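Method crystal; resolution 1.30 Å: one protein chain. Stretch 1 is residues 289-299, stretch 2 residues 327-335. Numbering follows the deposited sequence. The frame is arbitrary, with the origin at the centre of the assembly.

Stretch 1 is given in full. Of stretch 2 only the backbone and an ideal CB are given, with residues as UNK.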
# COMPACT_ATOMS: atom_id res chain seq x y z
N LYS A 289 24.67 25.41 2.84
CA LYS A 289 23.31 25.37 2.33
C LYS A 289 23.05 26.65 1.54
O LYS A 289 22.84 27.72 2.12
CB LYS A 289 22.29 25.20 3.47
CG LYS A 289 22.56 26.03 4.72
CD LYS A 289 21.47 25.81 5.76
CE LYS A 289 21.66 26.69 6.98
NZ LYS A 289 21.44 28.13 6.67
N ILE A 290 23.08 26.54 0.22
CA ILE A 290 22.88 27.68 -0.66
C ILE A 290 21.97 27.31 -1.83
O ILE A 290 22.31 26.45 -2.64
CB ILE A 290 24.20 28.18 -1.26
CG1 ILE A 290 25.26 28.37 -0.17
CG2 ILE A 290 23.97 29.49 -2.02
CD1 ILE A 290 26.66 28.60 -0.72
N PRO A 291 20.79 27.94 -1.91
CA PRO A 291 19.99 27.83 -3.13
C PRO A 291 20.41 28.91 -4.14
O PRO A 291 20.06 30.08 -3.97
CB PRO A 291 18.57 28.09 -2.63
CG PRO A 291 18.75 29.01 -1.45
CD PRO A 291 20.12 28.74 -0.87
N HIS A 292 21.18 28.52 -5.16
CA HIS A 292 21.69 29.50 -6.14
C HIS A 292 20.64 29.83 -7.20
O HIS A 292 20.31 28.98 -8.03
CB HIS A 292 22.91 28.95 -6.87
CG HIS A 292 24.09 28.68 -5.99
ND1 HIS A 292 24.34 27.46 -5.40
CD2 HIS A 292 25.12 29.48 -5.63
CE1 HIS A 292 25.47 27.53 -4.71
NE2 HIS A 292 25.96 28.75 -4.84
N VAL A 293 20.15 31.06 -7.20
CA VAL A 293 19.27 31.52 -8.27
C VAL A 293 20.12 32.04 -9.43
O VAL A 293 20.97 32.92 -9.26
CB VAL A 293 18.31 32.62 -7.80
CG1 VAL A 293 17.51 33.18 -8.97
CG2 VAL A 293 17.38 32.08 -6.75
N LEU A 294 19.90 31.47 -10.62
CA LEU A 294 20.68 31.79 -11.80
C LEU A 294 20.03 32.97 -12.51
O LEU A 294 18.91 32.85 -13.01
CB LEU A 294 20.71 30.57 -12.72
CG LEU A 294 21.16 29.26 -12.04
CD1 LEU A 294 20.97 28.09 -12.99
CD2 LEU A 294 22.61 29.36 -11.56
N MET A 295 20.73 34.10 -12.57
CA MET A 295 20.13 35.33 -13.06
C MET A 295 21.03 36.06 -14.06
O MET A 295 22.25 36.06 -13.92
CB MET A 295 19.80 36.25 -11.88
CG MET A 295 18.96 37.48 -12.21
SD MET A 295 18.52 38.43 -10.74
CE MET A 295 17.45 37.26 -9.92
N SER A 296 20.42 36.63 -15.09
CA SER A 296 21.13 37.51 -16.02
C SER A 296 21.30 38.91 -15.45
O SER A 296 20.44 39.39 -14.71
CB SER A 296 20.38 37.58 -17.34
OG SER A 296 20.99 38.52 -18.21
N SER A 297 22.41 39.56 -15.80
CA SER A 297 22.62 40.95 -15.43
C SER A 297 22.10 41.91 -16.49
O SER A 297 22.15 43.13 -16.31
CB SER A 297 24.11 41.23 -15.22
OG SER A 297 24.80 41.17 -16.45
N HIS A 298 21.59 41.37 -17.60
CA HIS A 298 21.36 42.19 -18.80
C HIS A 298 19.97 42.81 -18.91
O HIS A 298 19.79 43.82 -19.60
CB HIS A 298 21.73 41.41 -20.06
CG HIS A 298 23.16 40.96 -20.08
ND1 HIS A 298 24.22 41.84 -20.10
CD2 HIS A 298 23.70 39.72 -20.03
CE1 HIS A 298 25.35 41.17 -20.09
NE2 HIS A 298 25.07 39.88 -20.04
N LYS A 299 18.98 42.20 -18.26
CA LYS A 299 17.64 42.77 -18.21
C LYS A 299 17.35 43.26 -16.81
O LYS A 299 17.24 42.47 -15.87
CB LYS A 299 16.57 41.75 -18.65
CG LYS A 299 15.14 42.29 -18.57
CD LYS A 299 14.09 41.22 -18.89
CE LYS A 299 14.05 40.90 -20.37
NZ LYS A 299 13.16 39.73 -20.64
N UNK A 327 25.15 39.49 -3.30
CA UNK A 327 24.35 38.41 -2.71
C UNK A 327 24.90 37.02 -2.99
O UNK A 327 25.16 36.66 -4.13
CB UNK A 327 22.91 38.49 -3.23
N UNK A 328 25.05 36.25 -1.92
CA UNK A 328 25.60 34.90 -1.99
C UNK A 328 24.71 33.94 -2.79
O UNK A 328 25.20 33.01 -3.43
CB UNK A 328 25.81 34.35 -0.58
N UNK A 329 23.40 34.17 -2.76
CA UNK A 329 22.43 33.24 -3.33
C UNK A 329 22.00 33.60 -4.76
O UNK A 329 21.12 32.96 -5.31
CB UNK A 329 21.20 33.18 -2.43
N UNK A 330 22.59 34.67 -5.31
CA UNK A 330 22.36 35.06 -6.70
C UNK A 330 23.64 34.78 -7.47
O UNK A 330 24.73 35.16 -7.04
CB UNK A 330 21.95 36.53 -6.82
N UNK A 331 23.52 34.11 -8.61
CA UNK A 331 24.68 33.86 -9.46
C UNK A 331 24.42 34.50 -10.82
O UNK A 331 23.50 34.10 -11.53
CB UNK A 331 24.96 32.36 -9.60
N UNK A 332 25.22 35.49 -11.18
CA UNK A 332 24.99 36.25 -12.42
C UNK A 332 25.77 35.73 -13.62
O UNK A 332 26.97 35.46 -13.53
CB UNK A 332 25.35 37.72 -12.19
N UNK A 333 25.07 35.60 -14.74
CA UNK A 333 25.68 35.41 -16.06
C UNK A 333 26.55 34.17 -16.19
O UNK A 333 27.57 34.20 -16.89
CB UNK A 333 26.52 36.64 -16.41
N UNK A 334 26.17 33.08 -15.55
CA UNK A 334 26.86 31.82 -15.79
C UNK A 334 26.54 31.34 -17.21
O UNK A 334 25.38 31.35 -17.61
CB UNK A 334 26.46 30.77 -14.75
N UNK A 335 27.54 30.90 -17.94
CA UNK A 335 27.29 30.28 -19.24
C UNK A 335 28.37 29.27 -19.60
O UNK A 335 29.54 29.44 -19.27
CB UNK A 335 27.20 31.35 -20.33

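Position 327 lies beyond the reach of stretch 1: nothing there comes within 5.5 Å of its ideal CB, so almost any residue would fit. It is Met327, which opens a type I turn ending at position 330.

At 328 the CA-to-CB bond points sideways, and the nearest atom to the ideal CB is Ile290 CG2 at 5.4 Å. A long, flexible chain could cross that gap, whether apolar or with an aliphatic stem. Lys328 does so: its CE packs against Ile290 CD1 at 3.5 Å, the methylene stem supplying the apolar contact.

Position 329 is tighter, its ideal CB 3.6 Å from Pro291 O and 4.6 Å from Ile290 CG2. A small side chain such as alanine, serine or cysteine suits the space. The residue is Ser329, whose OG is hydrogen-bonded elsewhere in the structure. Its carbonyl accepts from Val293 N (N to O 2.9 Å), starting the parallel ladder.

From 330 to 332 the backbone is extended and pairs with 293 to 295, so side chains alternate between faces. Position 330 shares a face with Val293 and Met295, which favours a branched or longer apolar residue. Ile330 reaches both: its CD1 lies 3.9 Å from Val293 CB and 4.1 Å from Met295 CE.

Position 331 turns to the face of Leu294, whose CD2 is 4.3 Å from the ideal CB; small residues, polar or apolar, would fit. Its backbone binds both ways, N donating to Val293 O (2.9 Å) and O accepting from Met295 N (3.0 Å). The residue is Ser331, with CB 4.2 Å from Leu294 CD2 and OG donating to OD2 of the residue at 334 (2.6 Å).

Position 332 returns to the face of Met295, and an aliphatic chain is the natural choice. Leu332 places CD2 4.1 Å from Met295 CB, while its CA makes a CA-H...O contact with Met295 O (3.1 Å).

At 333 phi/psi of 59/37 is left-handed, a conformation easiest for glycine, asparagine or aspartate. Nearby, Ser297 offers two donors, favouring an acceptor. Asp333 uses both oxygens: OD1 accepts from Ser297 N (2.9 Å) and OD2 from Ser297 OG (2.6 Å). A water donates to OD1 and also hydrogen-bonds Ser296 OG. Asp333 N donates to Met295 O (3.0 Å).

Position 334 points toward stretch 1, but its ideal CB is 5.2 Å from Leu294 CD2, leaving room for a medium-sized chain. Asp334 receives the serine hydroxyl described above.

Position 335 is out of reach and unconstrained by stretch 1; it is His335.

Stretch 2, residues 327-335: MKSISLDDH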
# COMPACT_ATOMS: atom_id res chain seq x y z
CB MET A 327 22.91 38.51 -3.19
CG MET A 327 22.30 39.85 -2.86
SD MET A 327 20.64 40.06 -3.52
CE MET A 327 19.80 38.76 -2.65
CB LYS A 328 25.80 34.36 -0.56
CG LYS A 328 26.42 32.99 -0.48
CD LYS A 328 26.96 32.73 0.92
CE LYS A 328 27.85 31.50 0.92
NZ LYS A 328 28.74 31.49 -0.28
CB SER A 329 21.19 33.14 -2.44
OG SER A 329 21.55 32.87 -1.09
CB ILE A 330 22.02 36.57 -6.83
CG1 ILE A 330 20.75 36.90 -6.05
CG2 ILE A 330 21.92 36.98 -8.31
CD1 ILE A 330 19.49 36.17 -6.54
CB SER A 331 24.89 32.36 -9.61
OG SER A 331 26.11 32.08 -10.26
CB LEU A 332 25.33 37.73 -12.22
CG LEU A 332 24.51 38.49 -11.19
CD1 LEU A 332 25.17 39.83 -10.86
CD2 LEU A 332 23.08 38.70 -11.65
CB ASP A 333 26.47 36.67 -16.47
CG ASP A 333 25.61 37.91 -16.55
OD1 ASP A 333 24.42 37.82 -16.95
OD2 ASP A 333 26.12 39.00 -16.21
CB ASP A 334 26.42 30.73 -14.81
CG ASP A 334 26.65 31.11 -13.37
OD1 ASP A 334 27.82 31.19 -12.94
OD2 ASP A 334 25.64 31.31 -12.67
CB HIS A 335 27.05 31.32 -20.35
CG HIS A 335 28.24 32.19 -20.64
ND1 HIS A 335 28.96 32.08 -21.81
CD2 HIS A 335 28.82 33.18 -19.92
CE1 HIS A 335 29.94 32.97 -21.80
NE2 HIS A 335 29.87 33.65 -20.67
O HOH W 1 23.26 36.42 -19.08
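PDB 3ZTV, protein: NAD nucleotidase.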